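Local coordinates for protein nucleoside 2-deoxyribosyltransferase (Enterococcus faecalis, PDB 7M5H) that probably acts on nucleosides or nucleotides as a Rossmann-fold member of the deoxyribosyltransferase family, perhaps cleaving the N-glycosidic bond of 5-hydroxymethyl-dUMP, at residues 7-12 with 20-25; 28-31 with 37-40; 115-120 with 127-132. All blocks are in the same frame, centred on the assembly; numbering follows the deposited sequence. Where two conformers were deposited one is given.

How the interactions relate
The three contacts illustrate how the chemistry of a contact follows its place in a fold. Interactions 1 and 2 touch each other and are buried: both join helix 16-30 to the parallel sheet, at neighbouring strands 5-10 and 36-39, within one beta-alpha-beta unit. In each, apolar side chains meet beside a polar side chain that reaches a backbone carbonyl, with one water between the segments. Interaction 3 lies about 29 Å and 35 Å, centre to centre, from interactions 1 and 2. It is partly buried and ties short helix 115-120 to a loop, with waters in place of direct hydrogen bonds and other subunits packed against it.

Interaction 1 (7-12 with 20-25); sequences IYFAGP and RYNAYL
Asn22 and Pro12 carry the polar half of this contact. ND2 of Asn22, on helix 16-30, donates to the backbone O of Pro12, in the loop that follows strand 5-10, over 2.9 Å with an N-H...O angle of 155°. The acceptor lies close to the amide plane of Asn22, whereas the donor is tilted from the carbonyl plane of Pro12. A water closes a small ring beside this bond, donating to Pro12 O and to Asn22 OD1, 2.8 Å from each. Pro12 O is thus gripped twice, and using both ends of the amide fixes its rotation; ND2 also bonds to Gln42.

The van der Waals half belongs to Phe9. With CG anti to the backbone N (chi1 -167°), its ring reaches from the strand to the helix and presents its edge. Phe9 CE2 comes within 3.3 Å of Asn22 OD1, an oxygen near the ring plane, and the ring and amide planes stand 69° apart. At the same rim, Phe9 CZ meets Leu25 CD1 at 4.2 Å. Val26 and Ile29 of the same helix also pack on the ring, and Leu76 touches it from strand 72-76.

Gly11 N bonds to a glycerol, probably from the crystallisation liquor, which may mark a pocket. The whole is the opening strand-loop-helix of a Rossmann-type beta-alpha-beta unit.

Interaction 2 (28-31 with 37-40); sequences QIRQ and DLYL
Ile29 and Arg30, near the end of helix 16-30, both settle on Leu38 of strand 36-39, where the helix of the beta-alpha-beta crossover packs on the strand it leads to. The two neighbours use Leu38 differently, one meeting its side chain and the other mainly its backbone.

Ile29 points toward the strand, and the two branches at its CB share the work. Ile29 CG2 stands anti to the backbone N and approaches Leu38 CD1 to 3.6 Å, while Ile29 CD1, at the end of the longer branch, reaches the same Leu38 CD1 at 4.0 Å. That methyl is therefore held against both arms of the isoleucine, and the two side chains cross at about a right angle. Leu38 makes this possible by setting CG anti to its own backbone N (chi1 -170°), which carries its methyls toward the helix. Ile29 also touches Leu154 and Ile157 of helix 150-159, so its side chain lies between that helix and the strand.

Arg30 starts off alongside the strand rather than facing it, and its length brings it back. From CG to NE the chain is fully extended, and Arg30 NE passes 3.9 Å from Leu38 CB. Arg30 NH2 also forms a salt bridge with Glu43, which probably steadies the charge at this partly exposed margin. A water accepts from Leu38 N and, weakly, from Arg30 NE, so the two N-H groups share one oxygen. Leu38 O is met directly: its bond from Arg30 NH2 spans 3.0 Å and is nearly straight at 170°; the oxygen lies in the guanidinium plane, but the nitrogen sits 41° out of the carbonyl plane.

Interaction 3 (115-120 with 127-132); sequences HQKLDA and NQFHYL
Lys117 and Gln128 mark the closest backbone approach here, their CA atoms 6.7 Å apart, where helix 115-120 faces the irregular segment 127-132, which opens with an Asx turn at Asn127. In that turn Asn127 OD1 accepts from Phe129 N at 2.9 Å. Between the two backbones stands a water, donating to Lys117 O and accepting from Gln128 N, so the main chains meet through solvent rather than directly.

The side chains fill in round this bridge. Lys117, extended beyond CG, runs across Gln128 at about a right angle, and its CE lies 3.2 Å from Gln128 OE1. Nearer its root, Lys117 CB rests 3.9 Å from Phe129 CE2, and Leu118 CD2 meets that same ring atom at 4.3 Å. Any cation-pi attraction from Lys117 NZ to the ring is long and weak at best.

Other subunits complete the setting: Tyr53 of the second subunit packs on Lys117, Ala120 and Gln128, and Asn127 ND2 bonds to His130 O of the third subunit. Finally, a further water stands between the lysine and the loop, accepting from Lys117 NZ at 3.1 Å and lying 2.7 Å from Gln128 O.

Interaction 1 (7-12 with 20-25)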
# COMPACT_ATOMS: atom_id res chain seq x y z
N ILE B 7 18.39 -10.21 -18.93
CA ILE B 7 17.07 -9.88 -18.39
C ILE B 7 17.24 -9.50 -16.93
O ILE B 7 17.91 -10.20 -16.16
CB ILE B 7 16.10 -11.06 -18.53
CG1 ILE B 7 15.89 -11.42 -20.01
CG2 ILE B 7 14.77 -10.73 -17.87
CD1 ILE B 7 14.95 -12.58 -20.22
N TYR B 8 16.62 -8.38 -16.54
CA TYR B 8 16.53 -7.98 -15.14
C TYR B 8 15.13 -8.32 -14.64
O TYR B 8 14.13 -7.89 -15.23
CB TYR B 8 16.81 -6.49 -14.97
CG TYR B 8 16.79 -6.03 -13.53
CD1 TYR B 8 17.92 -6.13 -12.73
CD2 TYR B 8 15.63 -5.51 -12.96
CE1 TYR B 8 17.90 -5.72 -11.41
CE2 TYR B 8 15.61 -5.09 -11.64
CZ TYR B 8 16.74 -5.20 -10.87
OH TYR B 8 16.72 -4.79 -9.56
N PHE B 9 15.06 -9.10 -13.56
CA PHE B 9 13.79 -9.53 -12.99
C PHE B 9 13.43 -8.56 -11.86
O PHE B 9 13.99 -8.63 -10.77
CB PHE B 9 13.88 -10.97 -12.49
CG PHE B 9 12.55 -11.58 -12.16
CD1 PHE B 9 11.85 -12.28 -13.12
CD2 PHE B 9 12.01 -11.46 -10.89
CE1 PHE B 9 10.62 -12.85 -12.83
CE2 PHE B 9 10.78 -12.02 -10.59
CZ PHE B 9 10.09 -12.72 -11.56
N ALA B 10 12.48 -7.67 -12.14
CA ALA B 10 12.03 -6.70 -11.16
C ALA B 10 10.81 -7.23 -10.42
O ALA B 10 9.86 -7.73 -11.04
CB ALA B 10 11.69 -5.36 -11.83
N GLY B 11 10.84 -7.13 -9.09
CA GLY B 11 9.75 -7.59 -8.26
C GLY B 11 10.13 -7.57 -6.80
O GLY B 11 11.31 -7.64 -6.44
N PRO B 12 9.13 -7.45 -5.92
CA PRO B 12 9.41 -7.55 -4.48
C PRO B 12 10.02 -8.90 -4.15
O PRO B 12 9.66 -9.92 -4.74
CB PRO B 12 8.03 -7.36 -3.84
CG PRO B 12 7.05 -7.71 -4.91
CD PRO B 12 7.70 -7.27 -6.20
N ARG B 20 9.67 -17.20 -3.05
CA ARG B 20 9.39 -18.49 -3.66
C ARG B 20 8.82 -18.33 -5.07
O ARG B 20 9.13 -19.11 -5.97
CB ARG B 20 8.43 -19.30 -2.79
CG ARG B 20 9.02 -19.75 -1.46
CD ARG B 20 7.96 -20.41 -0.60
NE ARG B 20 7.26 -21.47 -1.31
CZ ARG B 20 7.63 -22.75 -1.30
NH1 ARG B 20 8.69 -23.13 -0.59
NH2 ARG B 20 6.94 -23.64 -1.99
N TYR B 21 7.97 -17.32 -5.27
CA TYR B 21 7.37 -17.12 -6.59
C TYR B 21 8.40 -16.63 -7.59
O TYR B 21 8.39 -17.06 -8.75
CB TYR B 21 6.20 -16.15 -6.49
CG TYR B 21 5.40 -16.04 -7.77
CD1 TYR B 21 4.65 -17.11 -8.24
CD2 TYR B 21 5.39 -14.86 -8.51
CE1 TYR B 21 3.92 -17.02 -9.41
CE2 TYR B 21 4.66 -14.76 -9.68
CZ TYR B 21 3.93 -15.84 -10.13
OH TYR B 21 3.20 -15.74 -11.29
N ASN B 22 9.29 -15.72 -7.17
CA ASN B 22 10.35 -15.26 -8.07
C ASN B 22 11.22 -16.42 -8.53
O ASN B 22 11.54 -16.53 -9.72
CB ASN B 22 11.20 -14.20 -7.37
CG ASN B 22 10.43 -12.92 -7.09
OD1 ASN B 22 9.39 -12.66 -7.68
ND2 ASN B 22 10.95 -12.11 -6.17
N ALA B 23 11.60 -17.31 -7.61
CA ALA B 23 12.42 -18.46 -7.99
C ALA B 23 11.65 -19.42 -8.88
O ALA B 23 12.23 -20.02 -9.79
CB ALA B 23 12.92 -19.17 -6.73
N TYR B 24 10.35 -19.56 -8.64
CA TYR B 24 9.53 -20.45 -9.46
C TYR B 24 9.37 -19.92 -10.88
O TYR B 24 9.36 -20.69 -11.84
CB TYR B 24 8.17 -20.67 -8.79
CG TYR B 24 7.05 -21.03 -9.73
CD1 TYR B 24 6.93 -22.31 -10.25
CD2 TYR B 24 6.08 -20.09 -10.08
CE1 TYR B 24 5.89 -22.65 -11.10
CE2 TYR B 24 5.05 -20.41 -10.93
CZ TYR B 24 4.95 -21.69 -11.44
OH TYR B 24 3.92 -22.02 -12.29
N LEU B 25 9.25 -18.60 -11.02
CA LEU B 25 9.12 -18.01 -12.36
C LEU B 25 10.46 -17.98 -13.09
O LEU B 25 10.53 -18.32 -14.27
CB LEU B 25 8.55 -16.60 -12.26
CG LEU B 25 7.04 -16.42 -12.44
CD1 LEU B 25 6.71 -14.95 -12.57
CD2 LEU B 25 6.55 -17.19 -13.65
O HOH W 1 7.84 -10.57 -6.77

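Interaction 2 (28-31 with 37-40)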
# COMPACT_ATOMS: atom_id res chain seq x y z
N GLN B 28 11.43 -21.14 -14.85
CA GLN B 28 10.73 -21.34 -16.12
C GLN B 28 11.30 -20.44 -17.22
O GLN B 28 11.41 -20.86 -18.37
CB GLN B 28 9.24 -21.08 -15.95
CG GLN B 28 8.52 -22.10 -15.08
CD GLN B 28 7.05 -21.77 -14.92
OE1 GLN B 28 6.62 -21.30 -13.87
NE2 GLN B 28 6.27 -22.01 -15.97
N ILE B 29 11.66 -19.20 -16.87
CA ILE B 29 12.19 -18.28 -17.87
C ILE B 29 13.53 -18.78 -18.39
O ILE B 29 13.78 -18.78 -19.60
CB ILE B 29 12.31 -16.86 -17.28
CG1 ILE B 29 10.93 -16.33 -16.87
CG2 ILE B 29 12.96 -15.92 -18.28
CD1 ILE B 29 10.97 -14.94 -16.27
N ARG B 30 14.40 -19.22 -17.49
CA ARG B 30 15.72 -19.69 -17.90
C ARG B 30 15.62 -20.98 -18.72
O ARG B 30 16.50 -21.26 -19.54
CB ARG B 30 16.61 -19.89 -16.68
CG ARG B 30 17.10 -18.59 -16.06
CD ARG B 30 17.72 -18.82 -14.69
NE ARG B 30 18.35 -17.61 -14.17
CZ ARG B 30 18.68 -17.42 -12.89
NH1 ARG B 30 18.44 -18.37 -12.00
NH2 ARG B 30 19.25 -16.29 -12.51
N GLN B 31 14.57 -21.77 -18.51
CA GLN B 31 14.38 -22.99 -19.28
C GLN B 31 13.86 -22.74 -20.69
O GLN B 31 13.80 -23.68 -21.49
CB GLN B 31 13.42 -23.94 -18.55
CG GLN B 31 14.06 -24.66 -17.37
CD GLN B 31 15.32 -25.39 -17.76
OE1 GLN B 31 15.33 -26.19 -18.70
NE2 GLN B 31 16.41 -25.13 -17.05
N ASP B 37 20.29 -14.67 -20.04
CA ASP B 37 21.12 -14.36 -18.88
C ASP B 37 20.29 -13.49 -17.95
O ASP B 37 20.32 -12.26 -18.04
CB ASP B 37 22.42 -13.67 -19.30
CG ASP B 37 23.29 -13.29 -18.11
OD1 ASP B 37 23.09 -13.87 -17.02
OD2 ASP B 37 24.16 -12.42 -18.27
N LEU B 38 19.54 -14.13 -17.06
CA LEU B 38 18.62 -13.42 -16.18
C LEU B 38 19.30 -13.09 -14.86
O LEU B 38 19.91 -13.96 -14.23
CB LEU B 38 17.36 -14.26 -15.93
CG LEU B 38 16.17 -13.59 -15.23
CD1 LEU B 38 14.87 -14.21 -15.70
CD2 LEU B 38 16.28 -13.68 -13.71
N TYR B 39 19.18 -11.83 -14.44
CA TYR B 39 19.68 -11.38 -13.15
C TYR B 39 18.51 -11.33 -12.17
O TYR B 39 17.52 -10.63 -12.42
CB TYR B 39 20.35 -10.01 -13.26
CG TYR B 39 20.90 -9.49 -11.95
CD1 TYR B 39 22.21 -9.76 -11.57
CD2 TYR B 39 20.12 -8.71 -11.11
CE1 TYR B 39 22.71 -9.28 -10.38
CE2 TYR B 39 20.61 -8.23 -9.91
CZ TYR B 39 21.91 -8.52 -9.55
OH TYR B 39 22.41 -8.04 -8.36
N LEU B 40 18.63 -12.06 -11.06
CA LEU B 40 17.61 -12.06 -10.02
C LEU B 40 18.20 -11.46 -8.75
O LEU B 40 19.15 -12.03 -8.18
CB LEU B 40 17.11 -13.48 -9.75
CG LEU B 40 15.94 -13.62 -8.77
CD1 LEU B 40 14.78 -12.74 -9.19
CD2 LEU B 40 15.50 -15.07 -8.66
O HOH W 2 19.88 -16.85 -16.38

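Interaction 3 (115-120 with 127-132)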
# COMPACT_ATOMS: atom_id res chain seq x y z
N HIS B 115 -22.19 -7.62 -16.20
CA HIS B 115 -22.87 -6.33 -16.26
C HIS B 115 -23.21 -5.80 -14.87
O HIS B 115 -23.30 -4.59 -14.68
CB HIS B 115 -24.13 -6.43 -17.12
CG HIS B 115 -23.86 -6.86 -18.53
ND1 HIS B 115 -23.20 -6.05 -19.44
CD2 HIS B 115 -24.17 -8.00 -19.20
CE1 HIS B 115 -23.11 -6.68 -20.60
NE2 HIS B 115 -23.69 -7.86 -20.48
N GLN B 116 -23.39 -6.70 -13.90
CA GLN B 116 -23.69 -6.26 -12.54
C GLN B 116 -22.47 -5.62 -11.88
O GLN B 116 -22.60 -4.66 -11.12
CB GLN B 116 -24.20 -7.43 -11.70
CG GLN B 116 -25.52 -8.00 -12.19
CD GLN B 116 -26.04 -9.10 -11.30
OE1 GLN B 116 -25.89 -10.28 -11.60
NE2 GLN B 116 -26.66 -8.72 -10.19
N LYS B 117 -21.27 -6.16 -12.15
CA LYS B 117 -20.05 -5.50 -11.70
C LYS B 117 -19.92 -4.11 -12.30
O LYS B 117 -19.48 -3.17 -11.62
CB LYS B 117 -18.83 -6.34 -12.05
CG LYS B 117 -18.72 -7.66 -11.29
CD LYS B 117 -17.35 -8.28 -11.48
CE LYS B 117 -17.22 -9.58 -10.71
NZ LYS B 117 -15.81 -10.06 -10.68
N LEU B 118 -20.31 -3.95 -13.57
CA LEU B 118 -20.23 -2.65 -14.21
C LEU B 118 -21.28 -1.69 -13.65
O LEU B 118 -20.99 -0.51 -13.42
CB LEU B 118 -20.40 -2.79 -15.72
CG LEU B 118 -19.37 -3.66 -16.45
CD1 LEU B 118 -19.71 -3.77 -17.93
CD2 LEU B 118 -17.98 -3.11 -16.26
N ASP B 119 -22.50 -2.19 -13.42
CA ASP B 119 -23.54 -1.34 -12.85
C ASP B 119 -23.25 -0.96 -11.41
O ASP B 119 -23.67 0.10 -10.94
CB ASP B 119 -24.90 -2.04 -12.95
CG ASP B 119 -25.35 -2.26 -14.38
OD1 ASP B 119 -24.91 -1.50 -15.27
OD2 ASP B 119 -26.14 -3.20 -14.61
N ALA B 120 -22.52 -1.82 -10.68
CA ALA B 120 -22.20 -1.53 -9.29
C ALA B 120 -21.32 -0.30 -9.14
O ALA B 120 -21.29 0.30 -8.06
CB ALA B 120 -21.51 -2.74 -8.65
N ASN B 127 -16.59 -0.96 -6.27
CA ASN B 127 -15.74 -1.37 -7.38
C ASN B 127 -15.04 -2.68 -7.05
O ASN B 127 -14.29 -2.77 -6.07
CB ASN B 127 -14.71 -0.29 -7.69
CG ASN B 127 -13.70 -0.73 -8.73
OD1 ASN B 127 -14.02 -1.50 -9.63
ND2 ASN B 127 -12.46 -0.26 -8.60
N GLN B 128 -15.28 -3.71 -7.86
CA GLN B 128 -14.66 -5.01 -7.68
C GLN B 128 -13.40 -5.19 -8.51
O GLN B 128 -12.79 -6.27 -8.46
CB GLN B 128 -15.67 -6.12 -8.01
CG GLN B 128 -16.96 -6.03 -7.22
CD GLN B 128 -17.64 -7.38 -7.06
OE1 GLN B 128 -17.31 -8.34 -7.75
NE2 GLN B 128 -18.58 -7.45 -6.13
N PHE B 129 -12.99 -4.18 -9.26
CA PHE B 129 -11.85 -4.28 -10.16
C PHE B 129 -10.61 -3.70 -9.49
O PHE B 129 -10.58 -2.51 -9.16
CB PHE B 129 -12.14 -3.57 -11.48
CG PHE B 129 -13.26 -4.20 -12.26
CD1 PHE B 129 -13.03 -5.29 -13.08
CD2 PHE B 129 -14.55 -3.70 -12.16
CE1 PHE B 129 -14.06 -5.87 -13.80
CE2 PHE B 129 -15.59 -4.28 -12.87
CZ PHE B 129 -15.34 -5.37 -13.69
N HIS B 130 -9.60 -4.55 -9.29
CA HIS B 130 -8.34 -4.12 -8.72
C HIS B 130 -7.72 -3.02 -9.58
O HIS B 130 -7.90 -2.99 -10.81
CB HIS B 130 -7.39 -5.31 -8.59
CG HIS B 130 -6.05 -4.97 -8.03
ND1 HIS B 130 -4.93 -4.82 -8.82
CD2 HIS B 130 -5.64 -4.77 -6.76
CE1 HIS B 130 -3.89 -4.53 -8.06
NE2 HIS B 130 -4.29 -4.49 -6.80
N TYR B 131 -7.00 -2.11 -8.94
CA TYR B 131 -6.48 -0.92 -9.59
C TYR B 131 -4.95 -0.92 -9.60
O TYR B 131 -4.31 -1.22 -8.59
CB TYR B 131 -6.98 0.36 -8.90
CG TYR B 131 -6.33 1.62 -9.42
CD1 TYR B 131 -6.79 2.24 -10.58
CD2 TYR B 131 -5.26 2.20 -8.76
CE1 TYR B 131 -6.20 3.39 -11.06
CE2 TYR B 131 -4.66 3.35 -9.23
CZ TYR B 131 -5.13 3.94 -10.39
OH TYR B 131 -4.53 5.09 -10.86
N LEU B 132 -4.39 -0.58 -10.75
CA LEU B 132 -2.96 -0.33 -10.92
C LEU B 132 -2.77 1.12 -11.35
O LEU B 132 -3.54 1.63 -12.18
CB LEU B 132 -2.35 -1.24 -11.99
CG LEU B 132 -2.39 -2.76 -11.84
CD1 LEU B 132 -2.11 -3.42 -13.19
CD2 LEU B 132 -1.37 -3.22 -10.81
O HOH W 3 -17.88 -3.64 -9.35
O HOH W 4 -13.37 -8.20 -10.28